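Local coordinates for CBIX (Paracoccus pantotrophus, PDB 4CCS), which probably acts as the terminal chelatase of siroheme biosynthesis in denitrifying bacteria, inserting ferrous iron into sirohydrochlorin, at residues Ala104-Ala109 with Leu204-Val209. Sequence-based numbering, arbitrary orientation.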
ATOM      1  N   ALA A 104       1.595  14.060   4.449  1.00 16.99           N
ATOM      2  CA  ALA A 104       2.733  14.320   5.336  1.00 17.98           C
ATOM      3  C   ALA A 104       4.064  13.937   4.654  1.00 20.68           C
ATOM      4  O   ALA A 104       5.034  14.687   4.742  1.00 18.08           O
ATOM      5  CB  ALA A 104       2.566  13.546   6.626  1.00 19.31           C
ATOM      6  N   LEU A 105       4.098  12.785   3.941  1.00 17.86           N
ATOM      7  CA  LEU A 105       5.330  12.365   3.249  1.00 17.01           C
ATOM      8  C   LEU A 105       5.720  13.348   2.148  1.00 19.31           C
ATOM      9  O   LEU A 105       6.890  13.726   2.047  1.00 19.58           O
ATOM     10  CB  LEU A 105       5.168  10.955   2.663  1.00 17.07           C
ATOM     11  CG  LEU A 105       5.139   9.797   3.654  1.00 21.35           C
ATOM     12  CD1 LEU A 105       4.610   8.552   2.973  1.00 21.02           C
ATOM     13  CD2 LEU A 105       6.547   9.522   4.245  1.00 20.18           C
ATOM     14  N   ILE A 106       4.743  13.787   1.349  1.00 16.06           N
ATOM     15  CA  ILE A 106       4.969  14.737   0.252  1.00 16.75           C
ATOM     16  C   ILE A 106       5.380  16.130   0.777  1.00 20.09           C
ATOM     17  O   ILE A 106       6.313  16.744   0.236  1.00 17.41           O
ATOM     18  CB  ILE A 106       3.740  14.759  -0.689  1.00 20.05           C
ATOM     19  CG1 ILE A 106       3.728  13.484  -1.563  1.00 20.26           C
ATOM     20  CG2 ILE A 106       3.726  16.000  -1.562  1.00 21.10           C
ATOM     21  CD1 ILE A 106       2.378  13.135  -2.130  1.00 24.03           C
ATOM     22  N   ALA A 107       4.710  16.604   1.847  1.00 19.18           N
ATOM     23  CA  ALA A 107       5.032  17.895   2.479  1.00 19.45           C
ATOM     24  C   ALA A 107       6.456  17.863   3.055  1.00 21.69           C
ATOM     25  O   ALA A 107       7.219  18.799   2.823  1.00 22.63           O
ATOM     26  CB  ALA A 107       4.016  18.222   3.576  1.00 20.29           C
ATOM     27  N   GLN A 108       6.830  16.769   3.742  1.00 20.04           N
ATOM     28  CA  GLN A 108       8.190  16.571   4.298  1.00 20.23           C
ATOM     29  C   GLN A 108       9.235  16.603   3.161  1.00 23.84           C
ATOM     30  O   GLN A 108      10.252  17.303   3.270  1.00 21.22           O
ATOM     31  CB  GLN A 108       8.287  15.242   5.090  1.00 21.79           C
ATOM     32  CG  GLN A 108       9.661  14.969   5.728  1.00 36.11           C
ATOM     33  CD  GLN A 108      10.214  13.551   5.618  1.00 53.53           C
ATOM     34  OE1 GLN A 108       9.493  12.555   5.430  1.00 37.13           O
ATOM     35  NE2 GLN A 108      11.537  13.414   5.770  1.00 57.40           N
ATOM     36  N   ALA A 109       8.944  15.888   2.057  1.00 21.76           N
ATOM     37  CA  ALA A 109       9.826  15.815   0.881  1.00 21.66           C
ATOM     38  C   ALA A 109      10.053  17.178   0.253  1.00 24.82           C
ATOM     39  O   ALA A 109      11.208  17.547   0.036  1.00 23.81           O
ATOM     40  CB  ALA A 109       9.259  14.850  -0.151  1.00 22.26           C
ATOM     41  N   LEU A 204      11.681  14.233  -7.851  1.00 18.95           N
ATOM     42  CA  LEU A 204      12.044  13.383  -6.736  1.00 19.25           C
ATOM     43  C   LEU A 204      11.135  12.169  -6.679  1.00 19.86           C
ATOM     44  O   LEU A 204       9.920  12.309  -6.802  1.00 19.19           O
ATOM     45  CB  LEU A 204      11.921  14.204  -5.435  1.00 20.06           C
ATOM     46  CG  LEU A 204      12.267  13.496  -4.125  1.00 25.34           C
ATOM     47  CD1 LEU A 204      13.758  13.126  -4.070  1.00 26.64           C
ATOM     48  CD2 LEU A 204      11.935  14.404  -2.941  1.00 27.23           C
ATOM     49  N   VAL A 205      11.717  10.986  -6.500  1.00 16.51           N
ATOM     50  CA  VAL A 205      10.936   9.752  -6.410  1.00 17.30           C
ATOM     51  C   VAL A 205      11.086   9.242  -4.997  1.00 21.76           C
ATOM     52  O   VAL A 205      12.193   8.908  -4.579  1.00 22.34           O
ATOM     53  CB  VAL A 205      11.351   8.686  -7.462  1.00 21.37           C
ATOM     54  CG1 VAL A 205      10.386   7.496  -7.426  1.00 21.69           C
ATOM     55  CG2 VAL A 205      11.404   9.295  -8.866  1.00 21.27           C
ATOM     56  N   LEU A 206       9.979   9.183  -4.262  1.00 16.87           N
ATOM     57  CA  LEU A 206       9.993   8.764  -2.864  1.00 15.98           C
ATOM     58  C   LEU A 206       9.965   7.243  -2.698  1.00 19.32           C
ATOM     59  O   LEU A 206       9.569   6.549  -3.634  1.00 17.12           O
ATOM     60  CB  LEU A 206       8.788   9.399  -2.113  1.00 15.39           C
ATOM     61  CG  LEU A 206       8.684  10.939  -2.122  1.00 19.03           C
ATOM     62  CD1 LEU A 206       7.473  11.393  -1.294  1.00 17.79           C
ATOM     63  CD2 LEU A 206       9.961  11.588  -1.547  1.00 22.30           C
ATOM     64  N   PRO A 207      10.324   6.724  -1.488  1.00 16.95           N
ATOM     65  CA  PRO A 207      10.170   5.295  -1.202  1.00 16.63           C
ATOM     66  C   PRO A 207       8.641   4.975  -1.226  1.00 17.91           C
ATOM     67  O   PRO A 207       7.841   5.913  -1.054  1.00 14.89           O
ATOM     68  CB  PRO A 207      10.718   5.168   0.235  1.00 18.53           C
ATOM     69  CG  PRO A 207      11.684   6.256   0.365  1.00 22.27           C
ATOM     70  CD  PRO A 207      11.122   7.392  -0.432  1.00 18.40           C
ATOM     71  N   PRO A 208       8.232   3.680  -1.444  1.00 15.51           N
ATOM     72  CA  PRO A 208       6.809   3.318  -1.451  1.00 15.43           C
ATOM     73  C   PRO A 208       6.169   3.641  -0.095  1.00 20.03           C
ATOM     74  O   PRO A 208       6.848   3.575   0.945  1.00 19.53           O
ATOM     75  CB  PRO A 208       6.813   1.814  -1.764  1.00 16.72           C
ATOM     76  CG  PRO A 208       8.134   1.342  -1.288  1.00 20.97           C
ATOM     77  CD  PRO A 208       9.086   2.476  -1.572  1.00 16.40           C
ATOM     78  N   VAL A 209       4.901   4.088  -0.122  1.00 15.71           N
ATOM     79  CA  VAL A 209       4.153   4.520   1.073  1.00 15.24           C
ATOM     80  C   VAL A 209       4.118   3.444   2.186  1.00 19.23           C
ATOM     81  O   VAL A 209       4.188   3.813   3.357  1.00 18.36           O
ATOM     82  CB  VAL A 209       2.737   5.060   0.706  1.00 18.65           C
ATOM     83  CG1 VAL A 209       1.800   3.951   0.193  1.00 18.11           C
ATOM     84  CG2 VAL A 209       2.109   5.829   1.872  1.00 18.86           C
TER
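Ala109 packs against Leu204, in the edge strand 204-205, and Leu206, just past its end. Ala109 CB lies 3.6 Å from Leu206 CD2. The CD2 of Leu204 is 3.9 Å from Ala109 CB. The other branch of Leu206 is turned to the helix as well: Leu206 CD1 is 4.1 Å from the carbonyl O of Leu105 and 4.3 Å from CG1 of Ile106. That carbonyl already accepts the helical bond from Ala109 N, so the methyl only packs beside it. One turn back along the helix, Leu105 reaches the far end of 204-209, where Leu105 CD1 meets CG2 of Val209 at 3.9 Å. These two side chains cross at about a right angle. CG2, the branch of Val209 that touches Leu105, is anti to the backbone N, and CG1 sits between N and the carbonyl carbon (chi1 69°). No hydrogen bond joins the segments; the side chains meet by apolar packing alone. Leu204 and Leu206 are held by backbone bonds to strand 175-179, whose Ile176 touches both Ala109 and Leu206. Leu178 of the same strand meets Ile106 and Leu206. Val209 also packs on Leu98, Leu101 and Cys102, earlier in the helix. Helix 98-113 thus lies over the edge of the second parallel sheet, in the half of this two-domain, chelatase-like chain where strand 204-205 is outermost, next to strand 175-179.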